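Local coordinates for nitrogenase molybdenum-iron protein beta chain (Clostridium pasteurianum, PDB 4WES) that forms, with the alpha chain, the molybdenum-iron component of nitrogenase, which reduces dinitrogen to ammonia, and holds an [8Fe-7S] cluster shared with that chain, at the interface of chains A and B. Residues are numbered along the deposited sequence; one frame, centred on the assembly and turned at random. Chains: chain A/B, Nitrogenase molybdenum-iron protein beta chain.

Contact 1: the interface of chains A and B. Residues chain A 62, 210-212, 420-421; chain B 297-298, 301-302, 431.
The carboxylate of B:Asp301 points into chain A and is met there by a hydroxyl, a second carboxylate and a bridging water. A:Thr212 OG1 donates to B:Asp301 OD2 at 2.6 Å, a short bond made on the anti side of that oxygen and only slightly out of the carboxylate plane; the two side chains cross at about a right angle. Next to it, A:Thr212 N donates to the carbonyl O of B:Gly297 at 3.0 Å, from well above the carbonyl plane, while A:Pro211 CB rests against the bare backbone of this glycine. On the other branch, B:Asp301 OD1 lies 2.9 Å from A:Glu62 OE2, with the two carboxylate planes turned 75° apart. Both residues belong to iron(II) sites of this protein, and so close an approach of two acids fits one iron(II) held between the chains.

A:Tyr421 runs alongside B:Gln298 in the opposite direction, with CE1 near the amide. A:Tyr421 CD2 packs on the CG2 methyl of B:Ile431 at 3.6 Å. Both partners approach the rim of the ring obliquely, from the side opposite A:Tyr420. At the tip, A:Tyr421 OH meets a water at 2.7 Å, and that water also bonds the carbonyl O of A:Gly210 at 2.8 Å and reaches B:Asp301 OD1 at a longer 3.3 Å.

Behind these contacts, B:Asp301 reaches the hydroxyl with CG anti to its own backbone N (chi1 -167°). A:Tyr420 lays its CD2 over the centre of the A:Tyr421 ring, backing the ring on one face, and its hydroxyl comes near a methyl of B:Leu302.

Helix 290-305 of chain B supplies the glycine, glutamine, aspartate and leucine, and helix 426-448 the isoleucine. Chain A answers with the loop at 210-212, the 3-10 turn 419-421 and A:Glu62, just past helix 46-60, on the two-fold beta-beta interface.

Contact 2: the interface of chains A and B. Residues chain A 185, 206, 209-210; chain B 294, 298.
The flat guanidinium of A:Arg185 is flanked at its edges, in plane, by two carboxylates: B:Glu294 from across the interface and A:Asp209 from its own chain. Above one face, B:Gln298 NE2 stands almost over the A:Arg185 NH2 corner at 3.3 Å, with amide and guanidinium planes 52° apart, so this is no parallel stack. A:Arg185 and B:Glu294 meet tip to tip in an end-on salt bridge, NH1 to OE1 and NH2 to OE2, both 2.9 Å. The planes are twisted 53° apart, so the pairing is not a flat one: NH1 reaches OE1 on its syn side, but NH2 comes to OE2 from above the carboxylate plane, by a nearly straight bond (174° at H).

A:Asp209 takes the guanidinium side-on. A:Arg185 NE donates to A:Asp209 OD2 at 2.8 Å, again on the syn side, and A:Arg185 NH2 to A:Asp209 OD1 at a longer 3.2 Å. With NE, NH1 and NH2 all engaged, rotation of the group is tightly restricted. The arginine sits between two carboxylates that would otherwise probably repel, leaving a likely net negative charge in the group. Its chain is extended from CG to NE, spanning the distance from helix 181-193 to the partner. B:Glu294 stretches out likewise, with CG anti to its backbone N.

In the second shell, A:Asp209 OD1 takes the N-H of A:Gly206 on its syn lone pair, at 2.7 Å from A:Gly206 N; OD1 thus accepts from two donors, and the aspartate that steers the arginine is braced by the backbone of its own loop. That loop also meets the partner helix through its backbone: NE2 of B:Gln298 donates to the carbonyl O of A:Asp209 at 2.9 Å, nearly along the C=O axis.

Contact 1: the interface of chains A and B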
ATOM      1  N   GLU A  62      14.792  14.193  -5.019  1.00  8.06           N
ATOM      2  CA  GLU A  62      15.765  14.459  -6.087  1.00  7.92           C
ATOM      3  C   GLU A  62      16.268  15.868  -5.937  1.00  7.72           C
ATOM      4  O   GLU A  62      15.565  16.724  -5.376  1.00  8.56           O
ATOM      5  CB  GLU A  62      15.140  14.331  -7.475  1.00  8.54           C
ATOM      6  CG  GLU A  62      14.761  12.916  -7.915  1.00  8.63           C
ATOM      7  CD  GLU A  62      16.014  12.115  -8.192  1.00  8.50           C
ATOM      8  OE1 GLU A  62      16.531  12.228  -9.346  1.00 10.26           O
ATOM      9  OE2 GLU A  62      16.491  11.356  -7.301  1.00  8.98           O
ATOM     10  N   GLY A 210      15.346  10.536 -11.788  1.00  9.79           N
ATOM     11  CA  GLY A 210      16.539   9.944 -12.354  1.00 10.14           C
ATOM     12  C   GLY A 210      17.310   9.003 -11.470  1.00  9.43           C
ATOM     13  O   GLY A 210      17.080   8.874 -10.258  1.00  9.72           O
ATOM     14  N   PRO A 211      18.281   8.329 -12.078  1.00  9.27           N
ATOM     15  CA  PRO A 211      19.111   7.363 -11.388  1.00  9.57           C
ATOM     16  C   PRO A 211      20.204   8.011 -10.534  1.00  8.71           C
ATOM     17  O   PRO A 211      20.552   9.167 -10.725  1.00  9.76           O
ATOM     18  CB  PRO A 211      19.764   6.578 -12.526  1.00  9.82           C
ATOM     19  CG  PRO A 211      19.905   7.619 -13.623  1.00 10.64           C
ATOM     20  CD  PRO A 211      18.652   8.457 -13.501  1.00 10.98           C
ATOM     21  N   THR A 212      20.736   7.231  -9.584  1.00  8.92           N
ATOM     22  CA  THR A 212      22.014   7.533  -8.997  1.00  9.22           C
ATOM     23  C   THR A 212      23.075   6.761  -9.757  1.00  9.66           C
ATOM     24  O   THR A 212      22.982   5.539  -9.841  1.00 11.46           O
ATOM     25  CB  THR A 212      22.060   7.164  -7.484  1.00  9.72           C
ATOM     26  OG1 THR A 212      21.325   8.125  -6.724  1.00  9.85           O
ATOM     27  CG2 THR A 212      23.452   7.133  -6.914  1.00 11.13           C
ATOM     28  N   TYR A 420       6.793   8.367  -7.215  1.00 10.24           N
ATOM     29  CA  TYR A 420       7.074   9.088  -8.444  1.00 11.02           C
ATOM     30  C   TYR A 420       7.524   8.166  -9.587  1.00 10.81           C
ATOM     31  O   TYR A 420       7.703   8.631 -10.705  1.00 12.82           O
ATOM     32  CB  TYR A 420       8.114  10.224  -8.199  1.00 11.42           C
ATOM     33  CG  TYR A 420       9.102   9.817  -7.157  1.00  9.87           C
ATOM     34  CD1 TYR A 420       8.940  10.247  -5.843  1.00  9.98           C
ATOM     35  CD2 TYR A 420      10.157   8.943  -7.424  1.00 10.77           C
ATOM     36  CE1 TYR A 420       9.756   9.798  -4.832  1.00  9.88           C
ATOM     37  CE2 TYR A 420      10.990   8.503  -6.427  1.00 10.17           C
ATOM     38  CZ  TYR A 420      10.785   8.913  -5.118  1.00  9.25           C
ATOM     39  OH  TYR A 420      11.534   8.436  -4.084  1.00 10.56           O
ATOM     40  N   TYR A 421       7.649   6.864  -9.324  1.00 11.06           N
ATOM     41  CA  TYR A 421       7.879   5.893 -10.368  1.00 13.35           C
ATOM     42  C   TYR A 421       6.571   5.280 -10.897  1.00 16.14           C
ATOM     43  O   TYR A 421       6.628   4.498 -11.823  1.00 22.52           O
ATOM     44  CB  TYR A 421       8.842   4.797  -9.877  1.00 12.68           C
ATOM     45  CG  TYR A 421      10.222   5.308  -9.455  1.00 11.78           C
ATOM     46  CD1 TYR A 421      11.016   6.152 -10.257  1.00 14.86           C
ATOM     47  CD2 TYR A 421      10.726   4.952  -8.257  1.00  9.99           C
ATOM     48  CE1 TYR A 421      12.251   6.604  -9.812  1.00 15.15           C
ATOM     49  CE2 TYR A 421      11.963   5.369  -7.827  1.00 11.93           C
ATOM     50  CZ  TYR A 421      12.712   6.230  -8.575  1.00 15.41           C
ATOM     51  OH  TYR A 421      13.964   6.689  -8.055  1.00 17.74           O
TER
ATOM     52  N   GLY B 297      19.733   2.157 -11.933  1.00  8.46           N
ATOM     53  CA  GLY B 297      20.136   3.344 -11.203  1.00  8.77           C
ATOM     54  C   GLY B 297      18.998   4.002 -10.434  1.00  8.68           C
ATOM     55  O   GLY B 297      19.249   4.631  -9.402  1.00  8.57           O
ATOM     56  N   GLN B 298      17.772   3.852 -10.915  1.00  8.53           N
ATOM     57  CA  GLN B 298      16.588   4.308 -10.174  1.00  7.97           C
ATOM     58  C   GLN B 298      16.387   3.442  -8.938  1.00  8.40           C
ATOM     59  O   GLN B 298      16.050   3.941  -7.845  1.00  8.50           O
ATOM     60  CB  GLN B 298      15.354   4.291 -11.048  1.00  8.88           C
ATOM     61  CG  GLN B 298      15.335   5.340 -12.136  1.00  8.62           C
ATOM     62  CD  GLN B 298      14.200   5.137 -13.082  1.00  9.72           C
ATOM     63  OE1 GLN B 298      13.931   4.003 -13.509  1.00 11.48           O
ATOM     64  NE2 GLN B 298      13.550   6.225 -13.481  1.00 12.71           N
ATOM     65  N   ASP B 301      18.991   4.571  -6.512  1.00  8.36           N
ATOM     66  CA  ASP B 301      18.550   5.862  -6.004  1.00  8.20           C
ATOM     67  C   ASP B 301      17.496   5.678  -4.905  1.00  7.80           C
ATOM     68  O   ASP B 301      17.555   6.368  -3.892  1.00  8.17           O
ATOM     69  CB  ASP B 301      17.979   6.707  -7.156  1.00  8.88           C
ATOM     70  CG  ASP B 301      17.802   8.140  -6.789  1.00  8.36           C
ATOM     71  OD1 ASP B 301      16.660   8.556  -6.467  1.00  8.62           O
ATOM     72  OD2 ASP B 301      18.818   8.869  -6.837  1.00  8.66           O
ATOM     73  N   LEU B 302      16.545   4.795  -5.134  1.00  7.77           N
ATOM     74  CA  LEU B 302      15.456   4.542  -4.166  1.00  7.55           C
ATOM     75  C   LEU B 302      15.998   3.882  -2.909  1.00  7.30           C
ATOM     76  O   LEU B 302      15.601   4.226  -1.772  1.00  8.06           O
ATOM     77  CB  LEU B 302      14.377   3.711  -4.823  1.00  7.57           C
ATOM     78  CG  LEU B 302      13.197   3.341  -3.941  1.00  8.51           C
ATOM     79  CD1 LEU B 302      12.484   4.566  -3.372  1.00  9.48           C
ATOM     80  CD2 LEU B 302      12.218   2.502  -4.722  1.00  9.08           C
ATOM     81  N   ILE B 431      12.029  -2.054  -7.343  1.00  8.29           N
ATOM     82  CA  ILE B 431      11.524  -0.721  -7.014  1.00  9.31           C
ATOM     83  C   ILE B 431      10.144  -0.835  -6.351  1.00  9.24           C
ATOM     84  O   ILE B 431       9.873  -0.224  -5.282  1.00 10.25           O
ATOM     85  CB  ILE B 431      11.479   0.156  -8.280  1.00  9.54           C
ATOM     86  CG1 ILE B 431      12.878   0.559  -8.662  1.00 10.01           C
ATOM     87  CG2 ILE B 431      10.553   1.365  -8.074  1.00 10.15           C
ATOM     88  CD1 ILE B 431      12.980   1.190 -10.043  1.00 12.11           C
TER
HETATM   89  O   HOH W   1      14.599   9.149  -8.921  1.00 10.34           O

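Contact 2: the interface of chains A and B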
ATOM      1  N   ARG A 185       6.187   9.510 -18.868  1.00 10.05           N
ATOM      2  CA  ARG A 185       6.713   8.283 -19.451  1.00 10.62           C
ATOM      3  C   ARG A 185       5.619   7.405 -19.996  1.00 10.90           C
ATOM      4  O   ARG A 185       5.752   6.821 -21.077  1.00 11.79           O
ATOM      5  CB  ARG A 185       7.527   7.483 -18.433  1.00 10.65           C
ATOM      6  CG  ARG A 185       8.831   8.157 -18.037  1.00 10.75           C
ATOM      7  CD  ARG A 185       9.567   7.335 -17.011  1.00 11.69           C
ATOM      8  NE  ARG A 185      10.784   7.949 -16.503  1.00 10.97           N
ATOM      9  CZ  ARG A 185      12.022   7.615 -16.806  1.00 11.18           C
ATOM     10  NH1 ARG A 185      12.259   6.737 -17.765  1.00 13.41           N
ATOM     11  NH2 ARG A 185      13.034   8.152 -16.164  1.00 11.34           N
ATOM     12  N   GLY A 206      13.309  11.504 -16.650  1.00 10.10           N
ATOM     13  CA  GLY A 206      14.750  11.554 -16.687  1.00 10.80           C
ATOM     14  C   GLY A 206      15.337  12.824 -16.119  1.00 11.08           C
ATOM     15  O   GLY A 206      16.540  13.078 -16.306  1.00 13.30           O
ATOM     16  N   ASP A 209      13.106  12.075 -11.808  1.00  9.44           N
ATOM     17  CA  ASP A 209      12.947  10.682 -11.429  1.00  9.28           C
ATOM     18  C   ASP A 209      14.190   9.895 -11.846  1.00  9.25           C
ATOM     19  O   ASP A 209      14.111   8.715 -12.202  1.00  9.97           O
ATOM     20  CB  ASP A 209      11.676  10.078 -12.074  1.00  9.47           C
ATOM     21  CG  ASP A 209      11.726  10.053 -13.582  1.00  9.95           C
ATOM     22  OD1 ASP A 209      12.697  10.581 -14.175  1.00 11.02           O
ATOM     23  OD2 ASP A 209      10.783   9.489 -14.156  1.00 12.09           O
ATOM     24  N   GLY A 210      15.346  10.536 -11.788  1.00  9.79           N
ATOM     25  CA  GLY A 210      16.539   9.944 -12.354  1.00 10.14           C
ATOM     26  C   GLY A 210      17.310   9.003 -11.470  1.00  9.43           C
ATOM     27  O   GLY A 210      17.080   8.874 -10.258  1.00  9.72           O
TER
ATOM     28  N   GLU B 294      19.267   2.688 -16.663  1.00  9.76           N
ATOM     29  CA  GLU B 294      18.480   3.681 -15.954  1.00  9.36           C
ATOM     30  C   GLU B 294      17.646   3.053 -14.848  1.00  8.91           C
ATOM     31  O   GLU B 294      17.599   3.581 -13.733  1.00  9.84           O
ATOM     32  CB  GLU B 294      17.607   4.496 -16.904  1.00 10.81           C
ATOM     33  CG  GLU B 294      16.940   5.667 -16.206  1.00 11.96           C
ATOM     34  CD  GLU B 294      15.804   6.346 -16.976  1.00 12.16           C
ATOM     35  OE1 GLU B 294      14.951   5.658 -17.555  1.00 14.53           O
ATOM     36  OE2 GLU B 294      15.733   7.600 -16.926  1.00 14.54           O
ATOM     37  N   GLN B 298      17.772   3.852 -10.915  1.00  8.53           N
ATOM     38  CA  GLN B 298      16.588   4.308 -10.174  1.00  7.97           C
ATOM     39  C   GLN B 298      16.387   3.442  -8.938  1.00  8.40           C
ATOM     40  O   GLN B 298      16.050   3.941  -7.845  1.00  8.50           O
ATOM     41  CB  GLN B 298      15.354   4.291 -11.048  1.00  8.88           C
ATOM     42  CG  GLN B 298      15.335   5.340 -12.136  1.00  8.62           C
ATOM     43  CD  GLN B 298      14.200   5.137 -13.082  1.00  9.72           C
ATOM     44  OE1 GLN B 298      13.931   4.003 -13.509  1.00 11.48           O
ATOM     45  NE2 GLN B 298      13.550   6.225 -13.481  1.00 12.71           N
TER

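Contact 1 and contact 2 adjoin, their C-alpha centres about 6 Å apart, and they share A:Gly210 and B:Gln298. Helix 290-305 of chain B and the 206-212 loop of chain A are common to both; helix 181-193 joins them in contact 2, while A:Glu62, 419-421 and helix 426-448 join in contact 1, with its water and iron(II) site. The glutamine's amide hydrogen bonds in contact 2, while the same side chain, from CB to NE2, packs beside the tyrosine of contact 1. Two-fold symmetry repeats the pair, so this seam joins the two beta subunits twice in the alpha2-beta2 tetramer.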